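Local atomic coordinates of glycerol dehydrogenase (Schizosaccharomyces pombe, PDB entry 1TA9), a protein that catalyses the NAD-dependent oxidation of glycerol to dihydroxyacetone in glycerol assimilation, probably as a zinc-dependent member of the iron-containing alcohol dehydrogenase family. Residues 366-374 with 414-422; 226-236 with 294-302. All blocks are in the same frame, centred on the assembly; numbering follows the deposited sequence.

Contact 1: residues 366-374 with 414-422; sequences HLPITLEEL and IKAVDSYSQ
Asp418 and Ser421, on one face of helix 407-428, take hold of the backbone at Leu371 and Ile369. The Asp418 carboxylate extends away from its own backbone N (chi1 -175°), and OD1 reaches Leu371 N at 2.9 Å. The N-H points nearly straight at OD1 but comes from above the carboxylate plane. A water donates to the same OD1 and accepts from Glu372 N, so it bridges the aspartate to the next amide. OD2 of Asp418 pairs with Arg284 of the second subunit, and Gln422 NE2 adds a weak bond to the same OD2. Ser421 OG donates to Ile369 O at 2.7 Å, tilted out of the carbonyl plane.

Around these bonds the side chains pack closely. The Leu371 side chain crosses Asp418 at about a right angle, with CD1 3.8 Å from Asp418 CB. Its CD2 methyl meets CG2 of Ile414. CG1 and CD1 of Ile369 lie against CB of Ser421. Thr370 splits its two branches. CG2 rests 3.6 Å from Ser421 CB, while OG1 sits between the backbone N and carbonyl carbon (chi1 58°). There OG1 donates to the anti lone pair of Glu373 OE2 at 2.8 Å and accepts from Glu373 N. Ile369 N also donates to OE2, from above the carboxylate plane. Without the hydroxyl and methyl of this threonine, as with an alanine here, Glu373 N is likely to lose its capping acceptor and Glu373 OE2 one of its donors, with a gap opening beside Ser421 CB.

Thr370 is thus the N-cap of the short, weakly bonded helical turn 371-374. This capped turn, docked on a long helix, belongs to the all-helical part of the subunit, beside an interface with the second subunit.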
# COMPACT_ATOMS: atom_id res chain seq x y z
N HIS B 366 13.34 12.96 -26.89
CA HIS B 366 13.84 13.98 -27.81
C HIS B 366 12.75 14.61 -28.68
O HIS B 366 12.98 14.93 -29.85
CB HIS B 366 14.94 13.41 -28.71
CG HIS B 366 15.89 14.44 -29.23
ND1 HIS B 366 16.85 15.03 -28.44
CD2 HIS B 366 16.02 15.00 -30.46
CE1 HIS B 366 17.54 15.91 -29.16
NE2 HIS B 366 17.05 15.91 -30.39
N LEU B 367 11.56 14.77 -28.11
CA LEU B 367 10.45 15.40 -28.80
C LEU B 367 10.40 16.85 -28.33
O LEU B 367 10.69 17.13 -27.16
CB LEU B 367 9.13 14.69 -28.45
CG LEU B 367 8.89 13.35 -29.14
CD1 LEU B 367 7.80 12.56 -28.42
CD2 LEU B 367 8.49 13.60 -30.60
N PRO B 368 10.04 17.78 -29.22
CA PRO B 368 9.98 19.19 -28.83
C PRO B 368 8.79 19.47 -27.91
O PRO B 368 7.68 19.03 -28.18
CB PRO B 368 9.84 19.91 -30.18
CG PRO B 368 9.05 18.93 -30.99
CD PRO B 368 9.72 17.61 -30.65
N ILE B 369 9.04 20.20 -26.82
CA ILE B 369 7.98 20.53 -25.87
C ILE B 369 7.86 22.03 -25.66
O ILE B 369 7.12 22.47 -24.78
CB ILE B 369 8.20 19.86 -24.50
CG1 ILE B 369 9.53 20.31 -23.89
CG2 ILE B 369 8.15 18.35 -24.66
CD1 ILE B 369 9.74 19.83 -22.46
N THR B 370 8.58 22.81 -26.45
CA THR B 370 8.54 24.26 -26.35
C THR B 370 8.45 24.88 -27.74
O THR B 370 8.81 24.25 -28.73
CB THR B 370 9.81 24.82 -25.67
OG1 THR B 370 10.97 24.42 -26.42
CG2 THR B 370 9.92 24.31 -24.25
N LEU B 371 7.96 26.12 -27.80
CA LEU B 371 7.84 26.83 -29.08
C LEU B 371 9.22 27.04 -29.68
O LEU B 371 9.39 27.04 -30.90
CB LEU B 371 7.13 28.17 -28.86
CG LEU B 371 5.66 28.09 -28.44
CD1 LEU B 371 5.15 29.46 -28.01
CD2 LEU B 371 4.84 27.54 -29.61
N GLU B 372 10.21 27.23 -28.81
CA GLU B 372 11.59 27.43 -29.25
C GLU B 372 12.04 26.21 -30.06
O GLU B 372 12.55 26.34 -31.16
CB GLU B 372 12.51 27.61 -28.04
CG GLU B 372 13.98 27.81 -28.40
CD GLU B 372 14.31 29.23 -28.85
OE1 GLU B 372 15.34 29.42 -29.53
OE2 GLU B 372 13.54 30.16 -28.51
N GLU B 373 11.82 25.02 -29.50
CA GLU B 373 12.22 23.79 -30.18
C GLU B 373 11.43 23.56 -31.46
O GLU B 373 11.97 23.05 -32.45
CB GLU B 373 12.06 22.59 -29.25
CG GLU B 373 12.87 22.70 -27.97
CD GLU B 373 12.59 21.57 -27.01
OE1 GLU B 373 13.32 20.56 -27.06
OE2 GLU B 373 11.63 21.70 -26.22
N LEU B 374 10.15 23.93 -31.45
CA LEU B 374 9.31 23.78 -32.63
C LEU B 374 9.83 24.68 -33.75
O LEU B 374 9.46 24.50 -34.91
CB LEU B 374 7.86 24.14 -32.32
CG LEU B 374 7.06 23.16 -31.47
CD1 LEU B 374 5.64 23.68 -31.30
CD2 LEU B 374 7.03 21.78 -32.13
N ILE B 414 -1.76 26.86 -26.02
CA ILE B 414 -0.52 26.65 -26.77
C ILE B 414 0.62 27.37 -26.05
O ILE B 414 1.72 26.83 -25.91
CB ILE B 414 -0.65 27.18 -28.22
CG1 ILE B 414 -1.56 26.25 -29.03
CG2 ILE B 414 0.73 27.29 -28.86
CD1 ILE B 414 -1.84 26.74 -30.44
N LYS B 415 0.36 28.59 -25.60
CA LYS B 415 1.37 29.36 -24.89
C LYS B 415 1.61 28.80 -23.49
O LYS B 415 2.73 28.83 -22.99
CB LYS B 415 0.97 30.84 -24.79
CG LYS B 415 1.13 31.58 -26.12
CD LYS B 415 0.76 33.06 -26.01
CE LYS B 415 -0.75 33.25 -25.92
NZ LYS B 415 -1.14 34.70 -26.01
N ALA B 416 0.55 28.28 -22.87
CA ALA B 416 0.67 27.71 -21.53
C ALA B 416 1.63 26.52 -21.57
O ALA B 416 2.49 26.38 -20.71
CB ALA B 416 -0.69 27.27 -21.02
N VAL B 417 1.48 25.66 -22.58
CA VAL B 417 2.37 24.51 -22.70
C VAL B 417 3.82 25.01 -22.71
O VAL B 417 4.68 24.48 -22.00
CB VAL B 417 2.11 23.72 -24.01
CG1 VAL B 417 3.20 22.68 -24.22
CG2 VAL B 417 0.74 23.04 -23.93
N ASP B 418 4.09 26.03 -23.52
CA ASP B 418 5.44 26.58 -23.62
C ASP B 418 5.99 27.02 -22.26
O ASP B 418 7.12 26.69 -21.91
CB ASP B 418 5.45 27.76 -24.59
CG ASP B 418 6.84 28.31 -24.82
OD1 ASP B 418 7.70 27.55 -25.32
OD2 ASP B 418 7.07 29.49 -24.49
N SER B 419 5.19 27.76 -21.49
CA SER B 419 5.63 28.21 -20.17
C SER B 419 5.80 27.04 -19.19
O SER B 419 6.75 27.02 -18.40
CB SER B 419 4.64 29.22 -19.59
OG SER B 419 4.62 30.41 -20.36
N TYR B 420 4.88 26.09 -19.22
CA TYR B 420 4.95 24.93 -18.33
C TYR B 420 6.23 24.13 -18.61
O TYR B 420 6.96 23.75 -17.69
CB TYR B 420 3.75 24.00 -18.53
CG TYR B 420 2.39 24.51 -18.08
CD1 TYR B 420 2.21 25.81 -17.62
CD2 TYR B 420 1.27 23.68 -18.15
CE1 TYR B 420 0.93 26.28 -17.24
CE2 TYR B 420 -0.00 24.13 -17.78
CZ TYR B 420 -0.17 25.43 -17.32
OH TYR B 420 -1.43 25.86 -16.97
N SER B 421 6.48 23.86 -19.89
CA SER B 421 7.67 23.11 -20.29
C SER B 421 8.95 23.86 -19.91
O SER B 421 9.90 23.26 -19.42
CB SER B 421 7.65 22.84 -21.80
OG SER B 421 6.61 21.95 -22.15
N GLN B 422 8.97 25.17 -20.13
CA GLN B 422 10.15 25.95 -19.77
C GLN B 422 10.40 25.90 -18.27
O GLN B 422 11.56 25.87 -17.84
CB GLN B 422 10.00 27.40 -20.21
CG GLN B 422 10.06 27.60 -21.71
CD GLN B 422 10.19 29.06 -22.07
OE1 GLN B 422 11.12 29.73 -21.63
NE2 GLN B 422 9.27 29.56 -22.88
O HOH W 1 10.00 28.47 -26.09

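Contact 2: residues 226-236 with 294-302; sequences LISGIGDALST and VVEANTLMS. With K (potassium ion), chain J; ZN (zinc ion), chain I.
Asn298 of helix 289-307 fits as a knob into a hole formed by Leu226, Gly229, Ile230 and Ala233 of helix 223-245. The two segments cross at 48°, with axes 8.9 Å apart, in the helical part of this dehydrogenase, beside the metal site. Gly229 lets the asparagine in: a side chain there would run into ND2, which lies 3.3 Å from Gly229 C. One turn on from Gly229, the Ala233 methyl walls the hole 3.6 Å from Asn298 OD1.

The apolar contacts are few. CG1 of Val294 touches both Leu226 CD1, at 4.1 Å, and Ile230 CG1. The Leu226 side chain crosses Val294 at about a right angle.

Polar contacts link the same helices. CG of Asn298 stands beside its backbone N (chi1 -76°), which carries the amide across to helix 223-245. ND2 gives only a weak, bent bond to Leu226 O and has a further acceptor in Ala179 O. A water donates to both Gly229 O and Asn298 O and so bridges the backbones. At the far end Thr236 OG1 and Ser302 OG are hydrogen-bonded at 2.5 Å. Ser302 OG is also bonded to Asp182, which binds potassium, so Ser302 is a second-shell residue of that ion.

Of the two segments, 226-236 supplies the metal ligands. Asp232 OD2 binds the zinc ion at 2.2 Å, and His315 and His333 are further zinc ligands. By close similarity this is the catalytic zinc and Asp232 also binds substrate. Potassium takes Asp232 O at 2.8 Å, together with Ser235 OG, Asp182 and a water. Thr236 OG1 completes the link: it meets Ser302 OG across the helices and binds the potassium ion at 3.0 Å.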
# COMPACT_ATOMS: atom_id res chain seq x y z
N LEU B 226 11.52 7.30 -35.97
CA LEU B 226 10.92 6.48 -34.91
C LEU B 226 10.35 7.38 -33.82
O LEU B 226 9.26 7.14 -33.31
CB LEU B 226 11.96 5.53 -34.30
CG LEU B 226 11.46 4.65 -33.14
CD1 LEU B 226 10.50 3.60 -33.69
CD2 LEU B 226 12.63 3.97 -32.44
N ILE B 227 11.11 8.41 -33.46
CA ILE B 227 10.70 9.34 -32.43
C ILE B 227 9.42 10.06 -32.83
O ILE B 227 8.55 10.30 -32.00
CB ILE B 227 11.82 10.35 -32.13
CG1 ILE B 227 12.99 9.61 -31.46
CG2 ILE B 227 11.30 11.46 -31.22
CD1 ILE B 227 14.26 10.42 -31.30
N SER B 228 9.30 10.39 -34.11
CA SER B 228 8.09 11.05 -34.59
C SER B 228 6.91 10.09 -34.39
O SER B 228 5.82 10.50 -34.00
CB SER B 228 8.23 11.39 -36.07
OG SER B 228 7.02 11.91 -36.57
N GLY B 229 7.15 8.81 -34.66
CA GLY B 229 6.11 7.81 -34.48
C GLY B 229 5.74 7.65 -33.02
O GLY B 229 4.60 7.33 -32.69
N ILE B 230 6.70 7.85 -32.13
CA ILE B 230 6.44 7.74 -30.69
C ILE B 230 5.56 8.93 -30.30
O ILE B 230 4.62 8.80 -29.51
CB ILE B 230 7.77 7.78 -29.88
CG1 ILE B 230 8.52 6.46 -30.09
CG2 ILE B 230 7.49 8.03 -28.40
CD1 ILE B 230 9.93 6.44 -29.52
N GLY B 231 5.86 10.08 -30.88
CA GLY B 231 5.08 11.27 -30.60
C GLY B 231 3.63 11.08 -31.02
O GLY B 231 2.70 11.49 -30.33
N ASP B 232 3.44 10.44 -32.17
CA ASP B 232 2.10 10.20 -32.67
C ASP B 232 1.43 9.15 -31.78
O ASP B 232 0.27 9.29 -31.40
CB ASP B 232 2.16 9.69 -34.12
CG ASP B 232 0.85 9.90 -34.86
OD1 ASP B 232 0.66 9.29 -35.93
OD2 ASP B 232 0.01 10.68 -34.36
N ALA B 233 2.18 8.11 -31.42
CA ALA B 233 1.64 7.04 -30.59
C ALA B 233 1.24 7.54 -29.19
O ALA B 233 0.27 7.06 -28.60
CB ALA B 233 2.66 5.90 -30.47
N LEU B 234 1.98 8.51 -28.67
CA LEU B 234 1.68 9.06 -27.35
C LEU B 234 0.31 9.74 -27.26
O LEU B 234 -0.31 9.76 -26.20
CB LEU B 234 2.75 10.07 -26.92
CG LEU B 234 4.03 9.48 -26.32
CD1 LEU B 234 5.06 10.59 -26.15
CD2 LEU B 234 3.71 8.82 -24.99
N SER B 235 -0.18 10.29 -28.37
CA SER B 235 -1.47 10.96 -28.33
C SER B 235 -2.66 9.99 -28.38
O SER B 235 -3.76 10.35 -27.98
CB SER B 235 -1.59 11.96 -29.48
OG SER B 235 -1.74 11.30 -30.72
N THR B 236 -2.41 8.78 -28.85
CA THR B 236 -3.48 7.78 -28.97
C THR B 236 -4.28 7.56 -27.69
O THR B 236 -5.51 7.70 -27.70
CB THR B 236 -2.92 6.42 -29.43
OG1 THR B 236 -2.30 6.58 -30.71
CG2 THR B 236 -4.05 5.40 -29.55
N VAL B 294 8.15 -1.33 -29.94
CA VAL B 294 7.74 0.04 -30.24
C VAL B 294 7.28 0.17 -31.69
O VAL B 294 6.42 0.99 -32.00
CB VAL B 294 8.89 1.03 -29.93
CG1 VAL B 294 8.50 2.44 -30.34
CG2 VAL B 294 9.18 0.98 -28.43
N VAL B 295 7.84 -0.65 -32.58
CA VAL B 295 7.38 -0.60 -33.96
C VAL B 295 5.92 -1.06 -33.93
O VAL B 295 5.06 -0.48 -34.61
CB VAL B 295 8.21 -1.53 -34.89
CG1 VAL B 295 7.52 -1.67 -36.24
CG2 VAL B 295 9.61 -0.95 -35.08
N GLU B 296 5.63 -2.08 -33.13
CA GLU B 296 4.25 -2.56 -33.03
C GLU B 296 3.37 -1.49 -32.38
O GLU B 296 2.25 -1.26 -32.82
CB GLU B 296 4.15 -3.86 -32.21
CG GLU B 296 2.72 -4.41 -32.24
CD GLU B 296 2.43 -5.48 -31.19
OE1 GLU B 296 1.24 -5.61 -30.83
OE2 GLU B 296 3.36 -6.18 -30.74
N ALA B 297 3.87 -0.83 -31.34
CA ALA B 297 3.10 0.21 -30.67
C ALA B 297 2.82 1.39 -31.59
O ALA B 297 1.70 1.92 -31.63
CB ALA B 297 3.84 0.69 -29.42
N ASN B 298 3.83 1.80 -32.34
CA ASN B 298 3.70 2.92 -33.26
C ASN B 298 2.79 2.64 -34.44
O ASN B 298 2.17 3.55 -34.99
CB ASN B 298 5.08 3.31 -33.82
CG ASN B 298 5.92 4.09 -32.83
OD1 ASN B 298 5.56 4.23 -31.66
ND2 ASN B 298 7.06 4.59 -33.29
N THR B 299 2.72 1.38 -34.85
CA THR B 299 1.93 1.01 -36.02
C THR B 299 0.61 0.31 -35.72
O THR B 299 -0.46 0.88 -35.95
CB THR B 299 2.77 0.10 -36.94
OG1 THR B 299 4.12 0.59 -36.98
CG2 THR B 299 2.21 0.13 -38.36
N LEU B 300 0.68 -0.91 -35.20
CA LEU B 300 -0.54 -1.66 -34.91
C LEU B 300 -1.36 -1.11 -33.74
O LEU B 300 -2.55 -0.79 -33.90
CB LEU B 300 -0.21 -3.13 -34.63
CG LEU B 300 -1.38 -4.07 -34.30
CD1 LEU B 300 -2.31 -4.19 -35.49
CD2 LEU B 300 -0.83 -5.43 -33.91
N MET B 301 -0.74 -0.99 -32.57
CA MET B 301 -1.46 -0.51 -31.39
C MET B 301 -2.00 0.91 -31.55
O MET B 301 -3.18 1.17 -31.33
CB MET B 301 -0.57 -0.59 -30.16
CG MET B 301 -0.15 -2.01 -29.79
SD MET B 301 0.91 -1.99 -28.34
CE MET B 301 2.40 -2.85 -28.95
N SER B 302 -1.13 1.84 -31.92
CA SER B 302 -1.57 3.21 -32.09
C SER B 302 -2.64 3.28 -33.18
O SER B 302 -3.63 4.01 -33.04
CB SER B 302 -0.38 4.10 -32.43
OG SER B 302 -0.76 5.46 -32.36
K K J . -2.18 8.87 -32.71
ZN ZN I . -1.27 11.07 -36.13
O HOH W 2 2.84 6.28 -34.49
O HOH W 3 -4.40 9.58 -31.59

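From the N terminus, the chain first lays down the parallel sheet, then enters helix 223-245. Contact 2 closes the first loop, of 57 residues and mostly helical, when helix 289-307 comes back against 226-236. Contact 1 follows later: 366-374 leaves helix 352-364, and the chain returns 39 residues on in helix 407-428. The loops are in series and neither nest nor cross. The centres of the two contacts lie about 20 Å apart, yet the contacts touch. Leu367 CD1 packs 3.7 Å from Gly231 CA, and His366 meets Ile227. Contact 2 lies deep in the chain at the metal site; contact 1 lies farther out, beside the second subunit.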